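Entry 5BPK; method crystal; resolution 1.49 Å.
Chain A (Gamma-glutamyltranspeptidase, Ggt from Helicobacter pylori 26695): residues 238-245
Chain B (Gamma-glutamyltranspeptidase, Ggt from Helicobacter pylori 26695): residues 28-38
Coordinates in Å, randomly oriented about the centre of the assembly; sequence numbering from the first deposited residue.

Chain A (238-245) ELIEKDMK
Chain B, residues 28-38: ASIDGAGFLLN

A helix packs against an irregular loop here through a small apolar patch pinned by one charged-to-backbone hydrogen bond, an example of how a carboxylate can read a main-chain NH. Residues 238-245 of chain A are helical (phi/psi near -60/-45), with i to i+4 bonds such as D243(A) N to L239(A) O. In chain B the loop turns back on itself: L37(B) N bonds A28(B) O, I30(B) N bonds F35(B) O, and A33(B) N bonds I30(B) O. The register sets the CA of I240(A) 6.0 Å from that of I30(B), and the CA of L239(A) 6.6 Å from that of G32(B).

I30(B) (m, m) lies centrally: its CG2 is 3.9 Å from I240(A) CG1 and 4.1 Å from L239(A) CB. I240(A) (m, t) also brings CD1 to the ring edge of F35(B) (chi1 p), 3.9 Å from CZ, while M244(A) (m, m, t) places CE 3.6 Å from L37(B) CD1.

D243(A), chi1 -146°, accepts from D31(B) N at OD2, 2.8 Å and nearly linear at 174°. One water donates to L239(A) O (2.8 Å) and to D31(B) O (2.7 Å), joining two carbonyls that cannot bond directly. At G32(B), phi/psi 97/-20 itself calls for glycine; an ideal CB would also clash with L239(A) CD2.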

# COMPACT_ATOMS: atom_id res chain seq x y z
N GLU A 238 -15.29 -8.27 -21.85
CA GLU A 238 -16.68 -8.07 -22.27
C GLU A 238 -17.60 -7.87 -21.05
O GLU A 238 -18.45 -6.98 -21.04
CB GLU A 238 -17.16 -9.25 -23.13
CG GLU A 238 -18.30 -8.91 -24.07
CD GLU A 238 -17.86 -8.02 -25.24
OE1 GLU A 238 -16.88 -8.38 -25.93
OE2 GLU A 238 -18.50 -6.97 -25.46
N LEU A 239 -17.43 -8.70 -20.02
CA LEU A 239 -18.21 -8.56 -18.79
C LEU A 239 -17.96 -7.22 -18.10
O LEU A 239 -18.88 -6.62 -17.55
CB LEU A 239 -17.88 -9.69 -17.79
CG LEU A 239 -18.30 -11.11 -18.16
CD1 LEU A 239 -17.73 -12.11 -17.16
CD2 LEU A 239 -19.83 -11.21 -18.19
N ILE A 240 -16.71 -6.75 -18.13
CA ILE A 240 -16.38 -5.48 -17.49
C ILE A 240 -17.08 -4.34 -18.23
O ILE A 240 -17.77 -3.53 -17.62
CB ILE A 240 -14.84 -5.25 -17.41
CG1 ILE A 240 -14.21 -6.30 -16.49
CG2 ILE A 240 -14.53 -3.85 -16.89
CD1 ILE A 240 -12.70 -6.36 -16.57
N GLU A 241 -16.93 -4.29 -19.55
CA GLU A 241 -17.52 -3.20 -20.33
C GLU A 241 -19.04 -3.20 -20.18
O GLU A 241 -19.65 -2.15 -19.98
CB GLU A 241 -17.14 -3.27 -21.81
CG GLU A 241 -17.72 -2.11 -22.64
CD GLU A 241 -17.29 -2.12 -24.10
OE1 GLU A 241 -18.15 -2.46 -24.95
OE2 GLU A 241 -16.13 -1.78 -24.40
N LYS A 242 -19.64 -4.38 -20.25
CA LYS A 242 -21.09 -4.52 -20.14
C LYS A 242 -21.62 -3.99 -18.82
O LYS A 242 -22.57 -3.18 -18.79
CB LYS A 242 -21.49 -5.98 -20.30
CG LYS A 242 -22.99 -6.18 -20.33
CD LYS A 242 -23.37 -7.64 -20.41
CE LYS A 242 -24.83 -7.79 -20.07
NZ LYS A 242 -25.71 -6.91 -20.90
N ASP A 243 -21.01 -4.43 -17.72
CA ASP A 243 -21.46 -4.02 -16.39
C ASP A 243 -21.22 -2.52 -16.18
O ASP A 243 -22.03 -1.84 -15.54
CB ASP A 243 -20.78 -4.88 -15.30
CG ASP A 243 -21.68 -5.12 -14.10
OD1 ASP A 243 -22.93 -5.00 -14.25
OD2 ASP A 243 -21.14 -5.44 -13.01
N MET A 244 -20.12 -2.00 -16.72
CA MET A 244 -19.84 -0.56 -16.70
C MET A 244 -20.94 0.25 -17.39
O MET A 244 -21.46 1.21 -16.83
CB MET A 244 -18.48 -0.26 -17.33
CG MET A 244 -17.31 -0.63 -16.41
SD MET A 244 -17.03 0.62 -15.14
CE MET A 244 -16.03 -0.24 -13.92
N LYS A 245 -21.28 -0.16 -18.61
CA LYS A 245 -22.33 0.51 -19.39
C LYS A 245 -23.68 0.50 -18.64
O LYS A 245 -24.40 1.49 -18.63
CB LYS A 245 -22.46 -0.14 -20.77
CG LYS A 245 -23.41 0.58 -21.73
N ALA B 28 -18.69 -2.37 -5.47
CA ALA B 28 -19.35 -2.88 -6.68
C ALA B 28 -18.49 -3.94 -7.34
O ALA B 28 -17.29 -3.72 -7.58
CB ALA B 28 -19.63 -1.76 -7.66
N SER B 29 -19.10 -5.07 -7.65
CA SER B 29 -18.43 -6.17 -8.31
C SER B 29 -18.75 -6.16 -9.80
O SER B 29 -19.78 -5.61 -10.23
CB SER B 29 -18.89 -7.50 -7.71
OG SER B 29 -18.67 -7.55 -6.32
N ILE B 30 -17.90 -6.79 -10.60
CA ILE B 30 -18.21 -7.02 -12.01
C ILE B 30 -19.05 -8.30 -12.14
O ILE B 30 -18.58 -9.41 -11.87
CB ILE B 30 -16.94 -7.07 -12.89
CG1 ILE B 30 -16.26 -5.69 -12.91
CG2 ILE B 30 -17.28 -7.52 -14.33
CD1 ILE B 30 -17.07 -4.58 -13.55
N ASP B 31 -20.31 -8.12 -12.52
CA ASP B 31 -21.26 -9.24 -12.61
C ASP B 31 -20.76 -10.27 -13.62
O ASP B 31 -20.46 -9.94 -14.78
CB ASP B 31 -22.66 -8.74 -12.97
CG ASP B 31 -23.77 -9.69 -12.50
OD1 ASP B 31 -23.47 -10.81 -12.07
OD2 ASP B 31 -24.94 -9.30 -12.57
N GLY B 32 -20.66 -11.51 -13.17
CA GLY B 32 -20.15 -12.59 -13.98
C GLY B 32 -18.68 -12.91 -13.77
O GLY B 32 -18.24 -14.01 -14.12
N ALA B 33 -17.93 -11.95 -13.21
CA ALA B 33 -16.47 -12.11 -13.03
C ALA B 33 -16.03 -12.32 -11.57
O ALA B 33 -14.89 -12.71 -11.32
CB ALA B 33 -15.73 -10.93 -13.64
N GLY B 34 -16.90 -12.04 -10.61
CA GLY B 34 -16.62 -12.39 -9.22
C GLY B 34 -15.60 -11.54 -8.47
O GLY B 34 -15.14 -11.95 -7.40
N PHE B 35 -15.24 -10.37 -8.99
CA PHE B 35 -14.29 -9.50 -8.29
C PHE B 35 -14.83 -8.09 -8.04
O PHE B 35 -15.65 -7.58 -8.80
CB PHE B 35 -12.94 -9.46 -9.02
CG PHE B 35 -12.95 -8.72 -10.33
CD1 PHE B 35 -12.72 -7.35 -10.38
CD2 PHE B 35 -13.19 -9.39 -11.53
CE1 PHE B 35 -12.73 -6.67 -11.59
CE2 PHE B 35 -13.20 -8.71 -12.73
CZ PHE B 35 -12.98 -7.34 -12.76
N LEU B 36 -14.35 -7.49 -6.96
CA LEU B 36 -14.70 -6.12 -6.61
C LEU B 36 -13.86 -5.10 -7.37
O LEU B 36 -12.66 -5.28 -7.56
CB LEU B 36 -14.48 -5.89 -5.11
CG LEU B 36 -15.55 -6.46 -4.19
CD1 LEU B 36 -15.02 -6.68 -2.79
CD2 LEU B 36 -16.80 -5.58 -4.18
N LEU B 37 -14.52 -4.03 -7.79
CA LEU B 37 -13.84 -2.87 -8.37
C LEU B 37 -13.19 -2.00 -7.30
O LEU B 37 -13.72 -1.83 -6.19
CB LEU B 37 -14.84 -2.00 -9.14
CG LEU B 37 -15.35 -2.65 -10.42
CD1 LEU B 37 -16.64 -1.97 -10.84
CD2 LEU B 37 -14.28 -2.59 -11.54
N ASN B 38 -12.04 -1.43 -7.65
CA ASN B 38 -11.39 -0.42 -6.82
C ASN B 38 -12.20 0.87 -6.77
O ASN B 38 -13.02 1.13 -7.65
CB ASN B 38 -9.99 -0.13 -7.36
CG ASN B 38 -10.02 0.55 -8.72
OD1 ASN B 38 -10.13 1.78 -8.80
ND2 ASN B 38 -9.96 -0.24 -9.80
O HOH W 1 -21.12 -8.09 -16.61